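Local structure of beta chain (Acipenser persicus, 6IYH) at residues 28-31 and 36-39; 30-35 and 51-56. The protein is the beta chain of a four-chain, haem-containing globin assembly and, as a haemoglobin subunit, probably carries oxygen reversibly. One frame throughout, in Å; residues are numbered along the deposited sequence.

Contact 1 of 2, residues 28-31 and 36-39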
loop_
_atom_site.group_PDB
_atom_site.type_symbol
_atom_site.label_atom_id
_atom_site.label_comp_id
_atom_site.label_asym_id
_atom_site.label_seq_id
_atom_site.Cartn_x
_atom_site.Cartn_y
_atom_site.Cartn_z
ATOM N N VAL B 28 -16.162 9.798 -10.696
ATOM C CA VAL B 28 -15.914 11.172 -10.374
ATOM C C VAL B 28 -15.019 11.290 -9.148
ATOM O O VAL B 28 -14.025 12.052 -9.141
ATOM C CB VAL B 28 -17.198 11.993 -10.175
ATOM C CG1 VAL B 28 -16.889 13.360 -9.657
ATOM C CG2 VAL B 28 -17.908 12.087 -11.514
ATOM N N ARG B 29 -15.410 10.572 -8.106
ATOM C CA ARG B 29 -14.626 10.548 -6.906
ATOM C C ARG B 29 -13.248 10.036 -7.126
ATOM O O ARG B 29 -12.312 10.640 -6.586
ATOM C CB ARG B 29 -15.332 9.843 -5.738
ATOM C CG ARG B 29 -16.577 10.639 -5.226
ATOM C CD ARG B 29 -17.339 9.816 -4.202
ATOM N NE ARG B 29 -18.590 10.502 -3.913
ATOM C CZ ARG B 29 -18.703 11.458 -2.990
ATOM N NH1 ARG B 29 -17.686 11.780 -2.182
ATOM N NH2 ARG B 29 -19.851 12.078 -2.854
ATOM N N LEU B 30 -13.062 8.975 -7.937
ATOM C CA LEU B 30 -11.761 8.492 -8.199
ATOM C C LEU B 30 -10.893 9.623 -8.785
ATOM O O LEU B 30 -9.753 9.877 -8.384
ATOM C CB LEU B 30 -11.759 7.286 -9.137
ATOM C CG LEU B 30 -10.386 6.774 -9.479
ATOM C CD1 LEU B 30 -9.760 6.055 -8.324
ATOM C CD2 LEU B 30 -10.424 5.923 -10.713
ATOM N N LEU B 31 -11.436 10.275 -9.795
ATOM C CA LEU B 31 -10.662 11.295 -10.543
ATOM C C LEU B 31 -10.408 12.593 -9.750
ATOM O O LEU B 31 -9.333 13.256 -9.955
ATOM C CB LEU B 31 -11.387 11.597 -11.855
ATOM C CG LEU B 31 -11.478 10.437 -12.837
ATOM C CD1 LEU B 31 -12.392 10.884 -13.980
ATOM C CD2 LEU B 31 -10.100 10.092 -13.359
ATOM N N TRP B 36 -4.120 11.860 -9.960
ATOM C CA TRP B 36 -3.154 11.205 -10.798
ATOM C C TRP B 36 -3.736 10.161 -11.682
ATOM O O TRP B 36 -3.202 9.927 -12.752
ATOM C CB TRP B 36 -2.020 10.643 -10.006
ATOM C CG TRP B 36 -2.405 9.754 -8.855
ATOM C CD1 TRP B 36 -2.629 8.397 -8.899
ATOM C CD2 TRP B 36 -2.615 10.152 -7.517
ATOM N NE1 TRP B 36 -2.950 7.948 -7.674
ATOM C CE2 TRP B 36 -2.960 8.991 -6.796
ATOM C CE3 TRP B 36 -2.593 11.389 -6.846
ATOM C CZ2 TRP B 36 -3.171 9.005 -5.465
ATOM C CZ3 TRP B 36 -2.840 11.407 -5.536
ATOM C CH2 TRP B 36 -3.181 10.223 -4.852
ATOM N N THR B 37 -4.897 9.616 -11.303
ATOM C CA THR B 37 -5.554 8.679 -12.130
ATOM C C THR B 37 -6.065 9.277 -13.431
ATOM O O THR B 37 -6.339 8.503 -14.330
ATOM C CB THR B 37 -6.761 7.986 -11.385
ATOM O OG1 THR B 37 -7.747 8.941 -10.981
ATOM C CG2 THR B 37 -6.236 7.217 -10.133
ATOM N N GLN B 38 -6.196 10.602 -13.497
ATOM C CA GLN B 38 -6.582 11.306 -14.689
ATOM C C GLN B 38 -5.628 10.951 -15.874
ATOM O O GLN B 38 -6.077 10.955 -17.048
ATOM C CB GLN B 38 -6.668 12.817 -14.483
ATOM C CG GLN B 38 -7.766 13.342 -13.538
ATOM C CD GLN B 38 -7.452 14.692 -12.987
ATOM O OE1 GLN B 38 -6.657 15.436 -13.603
ATOM N NE2 GLN B 38 -8.025 15.054 -11.849
ATOM N N ARG B 39 -4.385 10.584 -15.574
ATOM C CA ARG B 39 -3.423 10.276 -16.637
ATOM C C ARG B 39 -3.859 9.085 -17.459
ATOM O O ARG B 39 -3.437 8.944 -18.616
ATOM C CB ARG B 39 -2.019 9.997 -16.095
ATOM C CG ARG B 39 -1.791 8.612 -15.453
ATOM C CD ARG B 39 -0.337 8.326 -15.054
ATOM N NE ARG B 39 0.547 8.365 -16.190
ATOM C CZ ARG B 39 0.700 7.385 -17.077
ATOM N NH1 ARG B 39 0.008 6.265 -16.983
ATOM N NH2 ARG B 39 1.576 7.511 -18.066
#
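Leu31 and Thr37 carry most of this contact, with Gln38 beside them, where the end of helix 19-33 meets the 3-10 segment that follows it, the B-to-C corner of the globin fold. The CD2 methyl of Leu31 lies 3.5 Å from Thr37 OG1 and also meets the CG methylene of Gln38. The Thr37 hydroxyl sits between its own backbone N and carbonyl carbon (chi1 61°), which turns it back toward the helix; its hydrogen bond is to Tyr34 O, while Leu30 O at 3.4 Å from OG1 is a weaker partner. A threonine suits the spot because CG2 supplies an apolar branch, packed against CD1 of Leu30, and its side chain also touches the haem. Gln38 runs extended beyond CG, and its NE2 donates to Leu31 O over 2.9 Å, with 157° at the hydrogen. The donor stands above the carbonyl plane, yet the oxygen lies close to the plane of the Gln38 amide. A leucine in place of Gln38 would probably leave Leu31 O without this donor. Side-chain groups thus serve carbonyls near the helix end, tying the turn to the helix in a buried setting beside the haem pocket.

Contact 2 of 2, residues 30-35 and 51-56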
loop_
_atom_site.group_PDB
_atom_site.type_symbol
_atom_site.label_atom_id
_atom_site.label_comp_id
_atom_site.label_asym_id
_atom_site.label_seq_id
_atom_site.Cartn_x
_atom_site.Cartn_y
_atom_site.Cartn_z
ATOM N N LEU B 30 -13.062 8.975 -7.937
ATOM C CA LEU B 30 -11.761 8.492 -8.199
ATOM C C LEU B 30 -10.893 9.623 -8.785
ATOM O O LEU B 30 -9.753 9.877 -8.384
ATOM C CB LEU B 30 -11.759 7.286 -9.137
ATOM C CG LEU B 30 -10.386 6.774 -9.479
ATOM C CD1 LEU B 30 -9.760 6.055 -8.324
ATOM C CD2 LEU B 30 -10.424 5.923 -10.713
ATOM N N LEU B 31 -11.436 10.275 -9.795
ATOM C CA LEU B 31 -10.662 11.295 -10.543
ATOM C C LEU B 31 -10.408 12.593 -9.750
ATOM O O LEU B 31 -9.333 13.256 -9.955
ATOM C CB LEU B 31 -11.387 11.597 -11.855
ATOM C CG LEU B 31 -11.478 10.437 -12.837
ATOM C CD1 LEU B 31 -12.392 10.884 -13.980
ATOM C CD2 LEU B 31 -10.100 10.092 -13.359
ATOM N N VAL B 32 -11.315 12.932 -8.838
ATOM C CA VAL B 32 -11.125 14.100 -7.987
ATOM C C VAL B 32 -10.199 13.753 -6.801
ATOM O O VAL B 32 -9.262 14.581 -6.486
ATOM C CB VAL B 32 -12.476 14.681 -7.479
ATOM C CG1 VAL B 32 -12.239 15.732 -6.377
ATOM C CG2 VAL B 32 -13.255 15.229 -8.678
ATOM N N VAL B 33 -10.436 12.644 -6.111
ATOM C CA VAL B 33 -9.735 12.387 -4.896
ATOM C C VAL B 33 -8.302 11.898 -5.171
ATOM O O VAL B 33 -7.386 12.110 -4.370
ATOM C CB VAL B 33 -10.530 11.388 -4.013
ATOM C CG1 VAL B 33 -9.801 10.916 -2.771
ATOM C CG2 VAL B 33 -11.906 11.954 -3.647
ATOM N N TYR B 34 -8.145 11.096 -6.235
ATOM C CA TYR B 34 -6.837 10.540 -6.640
ATOM C C TYR B 34 -6.506 11.063 -8.013
ATOM O O TYR B 34 -6.461 10.305 -8.978
ATOM C CB TYR B 34 -6.999 9.036 -6.624
ATOM C CG TYR B 34 -7.531 8.502 -5.327
ATOM C CD1 TYR B 34 -6.701 8.306 -4.187
ATOM C CD2 TYR B 34 -8.899 8.239 -5.175
ATOM C CE1 TYR B 34 -7.245 7.791 -2.985
ATOM C CE2 TYR B 34 -9.401 7.787 -3.980
ATOM C CZ TYR B 34 -8.594 7.519 -2.910
ATOM O OH TYR B 34 -9.203 7.052 -1.683
ATOM N N PRO B 35 -6.140 12.330 -8.098
ATOM C CA PRO B 35 -6.172 12.976 -9.466
ATOM C C PRO B 35 -5.122 12.542 -10.466
ATOM O O PRO B 35 -5.258 12.718 -11.700
ATOM C CB PRO B 35 -6.098 14.468 -9.129
ATOM C CG PRO B 35 -5.514 14.563 -7.791
ATOM C CD PRO B 35 -6.028 13.356 -7.056
ATOM N N ALA B 51 -15.288 20.389 -11.222
ATOM C CA ALA B 51 -16.501 20.748 -11.891
ATOM C C ALA B 51 -16.508 20.129 -13.312
ATOM O O ALA B 51 -17.576 19.549 -13.760
ATOM C CB ALA B 51 -16.606 22.288 -11.976
ATOM N N ALA B 52 -15.353 20.208 -13.955
ATOM C CA ALA B 52 -15.192 19.621 -15.321
ATOM C C ALA B 52 -15.393 18.097 -15.323
ATOM O O ALA B 52 -16.055 17.527 -16.175
ATOM C CB ALA B 52 -13.843 19.961 -15.864
ATOM N N ILE B 53 -14.833 17.441 -14.307
ATOM C CA ILE B 53 -14.985 15.997 -14.141
ATOM C C ILE B 53 -16.436 15.639 -13.937
ATOM O O ILE B 53 -17.014 14.753 -14.643
ATOM C CB ILE B 53 -14.126 15.498 -12.972
ATOM C CG1 ILE B 53 -12.605 15.588 -13.301
ATOM C CG2 ILE B 53 -14.518 14.091 -12.608
ATOM C CD1 ILE B 53 -11.680 15.524 -12.103
ATOM N N ALA B 54 -17.089 16.313 -12.980
ATOM C CA ALA B 54 -18.461 15.962 -12.621
ATOM C C ALA B 54 -19.438 16.168 -13.715
ATOM O O ALA B 54 -20.398 15.469 -13.820
ATOM C CB ALA B 54 -18.884 16.776 -11.386
ATOM N N GLY B 55 -19.178 17.122 -14.589
ATOM C CA GLY B 55 -20.104 17.301 -15.717
ATOM C C GLY B 55 -19.748 16.635 -16.994
ATOM O O GLY B 55 -20.454 16.792 -18.000
ATOM N N ASN B 56 -18.620 15.929 -17.028
ATOM C CA ASN B 56 -18.152 15.328 -18.249
ATOM C C ASN B 56 -18.959 14.066 -18.639
ATOM O O ASN B 56 -18.864 13.010 -18.023
ATOM C CB ASN B 56 -16.648 15.012 -18.068
ATOM C CG ASN B 56 -15.991 14.543 -19.322
ATOM O OD1 ASN B 56 -16.489 13.707 -20.016
ATOM N ND2 ASN B 56 -14.804 15.033 -19.580
#
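Leu31 and Ile53 bring the two backbones to their nearest approach, 7.3 Å between CA atoms, where the last turn of helix 19-33 passes the short helix 50-55. In the globin fold these are the B and D helices, and the contact is a small apolar helix-helix packing. Ile53 supplies the whole of one side, its side chain directed at the other helix and inserted beside Leu31 and Val32. Its two branches divide the work. With CG1 anti to the carbonyl carbon (chi1 -69°) and the chain extended beyond it, CD1 reaches forward to Val32 CG2 and to the CB of Leu31, 3.9 Å away. The shorter branch, CG2, lies 4.1 Å from Leu31 CD1 and is equally close to CB, so that the isoleucine spans the base and one methyl of the leucine. Isoleucine fits here because its branches end at different depths, CG2 near the backbone and CD1 one carbon farther out, and Val32 answers with a single methyl on the flank. Another chain of the assembly also packs on Val32. Closing segment 51-56, Asn56 takes the N-cap position of helix 57-75: its OD1 accepts from Val59 N, while ND2 donates to Phe44 O, joining the helix start to the loop that leads into helix 50-55. Across the two helices, the closest pair of side-chain atoms is Val32 CG2 and Ile53 CD1, 3.8 Å apart.

Both contacts are buried and draw on the end of helix 19-33, their centres about 6 Å apart. Leu31 belongs to both, giving CD2 to the turn in contact 1 and CB with CD1 to helix 50-55 in contact 2. Contact 1 is local in sequence and mixed in chemistry, as suits a corner between helix 19-33 and the 3-10 segment, with carbonyls to satisfy and a haem alongside. Contact 2 joins parts farther apart along the chain and is wholly apolar between side chains, although Ala51, Ala54 and Gly55 of its second segment are exposed. The two meet directly, with Gln38 NE2 3.7 Å from Ile53 CD1 and Val28 CG1 packed on Ile53 CG2.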